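PDB 4MX6: TRAP-type C4-dicarboxylate:H+ symport system substrate-binding component DctP from Shewanella oneidensis, which probably captures C4-dicarboxylates such as succinate in the periplasm and delivers them to a TRAP-type proton symporter. Local coordinates for residues A[139-152]-A[245-257]. Residues are numbered along the deposited sequence; the frame is centred on the assembly and turned at random.
Sequences LLNSMSRKGIVGLG and DYMVVTSDAFWKS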
loop_
_atom_site.group_PDB
_atom_site.type_symbol
_atom_site.label_atom_id
_atom_site.label_comp_id
_atom_site.label_asym_id
_atom_site.label_seq_id
_atom_site.Cartn_x
_atom_site.Cartn_y
_atom_site.Cartn_z
ATOM N N LEU A 139 3.261 -7.983 13.940
ATOM C CA LEU A 139 3.684 -6.765 13.265
ATOM C C LEU A 139 2.697 -5.605 13.479
ATOM O O LEU A 139 3.087 -4.447 13.388
ATOM C CB LEU A 139 3.918 -7.034 11.772
ATOM C CG LEU A 139 5.239 -7.746 11.454
ATOM C CD1 LEU A 139 5.262 -8.288 10.059
ATOM C CD2 LEU A 139 6.421 -6.810 11.636
ATOM N N LEU A 140 1.439 -5.910 13.789
ATOM C CA LEU A 140 0.467 -4.849 14.073
ATOM C C LEU A 140 0.867 -4.038 15.306
ATOM O O LEU A 140 0.442 -2.882 15.459
ATOM C CB LEU A 140 -0.944 -5.413 14.265
ATOM C CG LEU A 140 -1.610 -5.953 12.999
ATOM C CD1 LEU A 140 -2.843 -6.769 13.319
ATOM C CD2 LEU A 140 -1.966 -4.813 12.058
ATOM N N ASN A 141 1.664 -4.648 16.186
ATOM C CA ASN A 141 2.091 -3.986 17.417
ATOM C C ASN A 141 3.532 -3.495 17.359
ATOM O O ASN A 141 4.075 -3.077 18.375
ATOM C CB ASN A 141 1.918 -4.926 18.615
ATOM C CG ASN A 141 0.477 -5.313 18.836
ATOM O OD1 ASN A 141 -0.430 -4.520 18.582
ATOM N ND2 ASN A 141 0.252 -6.533 19.309
ATOM N N SER A 142 4.134 -3.507 16.175
ATOM C CA SER A 142 5.552 -3.208 16.027
ATOM C C SER A 142 5.922 -1.757 16.319
ATOM O O SER A 142 7.105 -1.449 16.491
ATOM C CB SER A 142 6.028 -3.597 14.623
ATOM O OG SER A 142 5.363 -2.867 13.601
ATOM N N MET A 143 4.928 -0.870 16.383
ATOM C CA MET A 143 5.184 0.552 16.601
ATOM C C MET A 143 4.498 1.085 17.860
ATOM O O MET A 143 4.460 2.292 18.093
ATOM C CB MET A 143 4.714 1.343 15.372
ATOM C CG MET A 143 5.462 0.979 14.106
ATOM S SD MET A 143 4.731 1.643 12.604
ATOM C CE MET A 143 3.309 0.565 12.447
ATOM N N SER A 144 3.987 0.186 18.696
ATOM C CA SER A 144 3.188 0.598 19.846
ATOM C C SER A 144 3.959 1.483 20.828
ATOM O O SER A 144 3.387 2.396 21.430
ATOM C CB SER A 144 2.593 -0.623 20.565
ATOM O OG SER A 144 3.581 -1.542 20.987
ATOM N N ARG A 145 5.254 1.234 20.992
ATOM C CA ARG A 145 6.064 2.050 21.901
ATOM C C ARG A 145 6.442 3.411 21.289
ATOM O O ARG A 145 7.000 4.275 21.973
ATOM C CB ARG A 145 7.306 1.276 22.362
ATOM C CG ARG A 145 6.978 0.022 23.173
ATOM C CD ARG A 145 8.245 -0.676 23.664
ATOM N NE ARG A 145 9.077 -1.126 22.551
ATOM C CZ ARG A 145 8.949 -2.300 21.935
ATOM N NH1 ARG A 145 8.022 -3.167 22.316
ATOM N NH2 ARG A 145 9.758 -2.608 20.927
ATOM N N LYS A 146 6.113 3.601 20.013
ATOM C CA LYS A 146 6.275 4.886 19.336
ATOM C C LYS A 146 4.954 5.644 19.310
ATOM O O LYS A 146 4.864 6.726 18.729
ATOM C CB LYS A 146 6.731 4.676 17.890
ATOM C CG LYS A 146 8.089 4.040 17.719
ATOM C CD LYS A 146 9.187 5.046 17.941
ATOM C CE LYS A 146 10.495 4.529 17.398
ATOM N NZ LYS A 146 10.835 3.235 18.026
ATOM N N GLY A 147 3.915 5.056 19.898
ATOM C CA GLY A 147 2.622 5.707 19.968
ATOM C C GLY A 147 1.657 5.359 18.848
ATOM O O GLY A 147 0.591 5.967 18.767
ATOM N N ILE A 148 2.017 4.404 17.993
ATOM C CA ILE A 148 1.169 4.016 16.864
ATOM C C ILE A 148 0.544 2.656 17.124
ATOM O O ILE A 148 1.263 1.686 17.382
ATOM C CB ILE A 148 1.966 3.980 15.557
ATOM C CG1 ILE A 148 2.514 5.376 15.226
ATOM C CG2 ILE A 148 1.099 3.459 14.410
ATOM C CD1 ILE A 148 3.449 5.398 14.032
ATOM N N VAL A 149 -0.785 2.601 17.062
ATOM C CA VAL A 149 -1.551 1.389 17.316
ATOM C C VAL A 149 -2.006 0.797 15.990
ATOM O O VAL A 149 -2.687 1.458 15.212
ATOM C CB VAL A 149 -2.804 1.694 18.180
ATOM C CG1 VAL A 149 -3.653 0.435 18.377
ATOM C CG2 VAL A 149 -2.412 2.284 19.522
ATOM N N GLY A 150 -1.603 -0.436 15.725
ATOM C CA GLY A 150 -2.028 -1.133 14.521
ATOM C C GLY A 150 -3.353 -1.829 14.719
ATOM O O GLY A 150 -3.485 -2.699 15.580
ATOM N N LEU A 151 -4.328 -1.468 13.896
ATOM C CA LEU A 151 -5.690 -1.957 14.064
ATOM C C LEU A 151 -6.094 -3.041 13.074
ATOM O O LEU A 151 -6.987 -3.823 13.365
ATOM C CB LEU A 151 -6.666 -0.778 14.003
ATOM C CG LEU A 151 -6.494 0.205 15.160
ATOM C CD1 LEU A 151 -7.412 1.393 14.984
ATOM C CD2 LEU A 151 -6.768 -0.496 16.485
ATOM N N GLY A 152 -5.440 -3.112 11.926
ATOM C CA GLY A 152 -5.735 -4.148 10.960
ATOM C C GLY A 152 -4.961 -3.917 9.675
ATOM O O GLY A 152 -4.344 -2.870 9.488
ATOM N N ASP A 245 -0.140 -3.107 0.205
ATOM C CA ASP A 245 -1.180 -3.246 1.219
ATOM C C ASP A 245 -0.987 -2.149 2.258
ATOM O O ASP A 245 0.019 -1.438 2.252
ATOM C CB ASP A 245 -1.119 -4.629 1.904
ATOM C CG ASP A 245 -2.116 -5.635 1.365
ATOM O OD1 ASP A 245 -2.569 -5.504 0.215
ATOM O OD2 ASP A 245 -2.448 -6.554 2.146
ATOM N N TYR A 246 -1.961 -2.024 3.151
ATOM C CA TYR A 246 -1.980 -0.977 4.159
ATOM C C TYR A 246 -2.042 -1.527 5.573
ATOM O O TYR A 246 -2.598 -2.592 5.801
ATOM C CB TYR A 246 -3.212 -0.102 3.956
ATOM C CG TYR A 246 -3.430 0.364 2.541
ATOM C CD1 TYR A 246 -2.520 1.195 1.923
ATOM C CD2 TYR A 246 -4.555 -0.027 1.832
ATOM C CE1 TYR A 246 -2.725 1.655 0.624
ATOM C CE2 TYR A 246 -4.789 0.446 0.551
ATOM C CZ TYR A 246 -3.878 1.284 -0.047
ATOM O OH TYR A 246 -4.153 1.787 -1.303
ATOM N N MET A 247 -1.551 -0.739 6.524
ATOM C CA MET A 247 -1.925 -0.931 7.931
ATOM C C MET A 247 -2.809 0.231 8.354
ATOM O O MET A 247 -2.414 1.386 8.227
ATOM C CB MET A 247 -0.705 -1.027 8.856
ATOM C CG MET A 247 -1.097 -1.520 10.234
ATOM S SD MET A 247 0.265 -1.645 11.421
ATOM C CE MET A 247 1.237 -2.932 10.652
ATOM N N VAL A 248 -4.011 -0.081 8.831
ATOM C CA VAL A 248 -4.896 0.919 9.414
ATOM C C VAL A 248 -4.414 1.167 10.845
ATOM O O VAL A 248 -4.288 0.226 11.636
ATOM C CB VAL A 248 -6.359 0.456 9.392
ATOM C CG1 VAL A 248 -7.265 1.529 9.975
ATOM C CG2 VAL A 248 -6.788 0.065 7.976
ATOM N N VAL A 249 -4.087 2.420 11.144
ATOM C CA VAL A 249 -3.507 2.783 12.430
ATOM C C VAL A 249 -4.191 3.983 13.059
ATOM O O VAL A 249 -4.809 4.801 12.384
ATOM C CB VAL A 249 -1.994 3.104 12.307
ATOM C CG1 VAL A 249 -1.208 1.878 11.845
ATOM C CG2 VAL A 249 -1.740 4.252 11.358
ATOM N N THR A 250 -4.048 4.067 14.374
ATOM C CA THR A 250 -4.427 5.244 15.138
ATOM C C THR A 250 -3.290 5.582 16.100
ATOM O O THR A 250 -2.274 4.883 16.139
ATOM C CB THR A 250 -5.772 5.038 15.891
ATOM O OG1 THR A 250 -6.200 6.264 16.490
ATOM C CG2 THR A 250 -5.676 3.996 16.982
ATOM N N SER A 251 -3.443 6.652 16.869
ATOM C CA SER A 251 -2.469 6.955 17.912
ATOM C C SER A 251 -2.916 6.342 19.226
ATOM O O SER A 251 -4.112 6.252 19.526
ATOM C CB SER A 251 -2.247 8.458 18.086
ATOM O OG SER A 251 -3.382 9.087 18.655
ATOM N N ASP A 252 -1.945 5.943 20.029
ATOM C CA ASP A 252 -2.220 5.423 21.344
ATOM C C ASP A 252 -2.994 6.445 22.165
ATOM O O ASP A 252 -3.922 6.088 22.889
ATOM C CB ASP A 252 -0.899 5.071 22.012
ATOM C CG ASP A 252 -1.081 4.379 23.318
ATOM O OD1 ASP A 252 -1.616 3.245 23.302
ATOM O OD2 ASP A 252 -0.683 4.968 24.347
ATOM N N ALA A 253 -2.611 7.714 22.054
ATOM C CA ALA A 253 -3.247 8.748 22.856
ATOM C C ALA A 253 -4.735 8.859 22.520
ATOM O O ALA A 253 -5.574 8.928 23.419
ATOM C CB ALA A 253 -2.541 10.082 22.661
ATOM N N PHE A 254 -5.081 8.872 21.236
ATOM C CA PHE A 254 -6.490 8.943 20.868
ATOM C C PHE A 254 -7.236 7.675 21.281
ATOM O O PHE A 254 -8.319 7.732 21.867
ATOM C CB PHE A 254 -6.684 9.177 19.373
ATOM C CG PHE A 254 -8.112 9.054 18.956
ATOM C CD1 PHE A 254 -9.044 10.008 19.344
ATOM C CD2 PHE A 254 -8.545 7.966 18.215
ATOM C CE1 PHE A 254 -10.372 9.880 18.983
ATOM C CE2 PHE A 254 -9.874 7.843 17.860
ATOM C CZ PHE A 254 -10.784 8.801 18.250
ATOM N N TRP A 255 -6.643 6.527 21.003
ATOM C CA TRP A 255 -7.325 5.268 21.263
ATOM C C TRP A 255 -7.624 5.120 22.763
ATOM O O TRP A 255 -8.723 4.723 23.141
ATOM C CB TRP A 255 -6.465 4.124 20.732
ATOM C CG TRP A 255 -7.179 2.831 20.420
ATOM C CD1 TRP A 255 -6.827 1.591 20.870
ATOM C CD2 TRP A 255 -8.311 2.630 19.551
ATOM N NE1 TRP A 255 -7.664 0.643 20.352
ATOM C CE2 TRP A 255 -8.586 1.250 19.541
ATOM C CE3 TRP A 255 -9.117 3.477 18.790
ATOM C CZ2 TRP A 255 -9.629 0.695 18.808
ATOM C CZ3 TRP A 255 -10.161 2.917 18.062
ATOM C CH2 TRP A 255 -10.409 1.548 18.085
ATOM N N LYS A 256 -6.658 5.478 23.601
ATOM C CA LYS A 256 -6.846 5.437 25.051
ATOM C C LYS A 256 -7.837 6.489 25.553
ATOM O O LYS A 256 -8.420 6.321 26.623
ATOM C CB LYS A 256 -5.504 5.602 25.766
ATOM C CG LYS A 256 -4.652 4.348 25.711
ATOM C CD LYS A 256 -3.295 4.527 26.371
ATOM C CE LYS A 256 -2.507 3.220 26.350
ATOM N NZ LYS A 256 -1.090 3.397 26.768
ATOM N N SER A 257 -8.041 7.562 24.792
ATOM C CA SER A 257 -8.930 8.651 25.218
ATOM C C SER A 257 -10.404 8.286 25.065
ATOM O O SER A 257 -11.277 8.979 25.598
ATOM C CB SER A 257 -8.633 9.933 24.432
ATOM O OG SER A 257 -9.210 9.925 23.138
HETATM O O HOH W 1 0.112 8.336 20.788
#
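Strands 148-152 and 245-251 pair antiparallel around a classic beta bulge, in the sheet of strands 148-158 and 243-251 of this TRAP-type solute-binding protein; strand 243-251 carries the succinate-binding Tyr246. Val149 and Thr250 form a hydrogen-bonded pair, with Val149 N 2.9 Å from Thr250 O. The bulge is diagnosed by Leu151 and Gly152 both facing Val248: Leu151 N donates to Val248 O, while Val248 N donates to Gly152 O. On the face of Ile148 and Val249, Met247 extends with CG anti to its backbone N (chi1 -168°), then bends at chi3, placing SD 3.9 Å from Gly150 CA and, tip to tip, from Met143 CE. Its CE ends 3.6 Å from Leu139 O. On the face of Val149 and Thr250, Leu151 CD1 meets Thr250 CG2 at 3.7 Å, and its other methyl, CD2, lies over one face of the Trp255 ring toward the rim, tying strand 148-152 to helix 252-257; Leu270 of helix 260-295 also touches Leu151. Ser251 N-caps helix 252-257 through OG, which accepts from Phe254 N. Where strand gives way to helix, Asp252 N donates to Gly147 O at 2.8 Å, from 41° above the carbonyl plane, and a water bridges that same oxygen to Ala253 N.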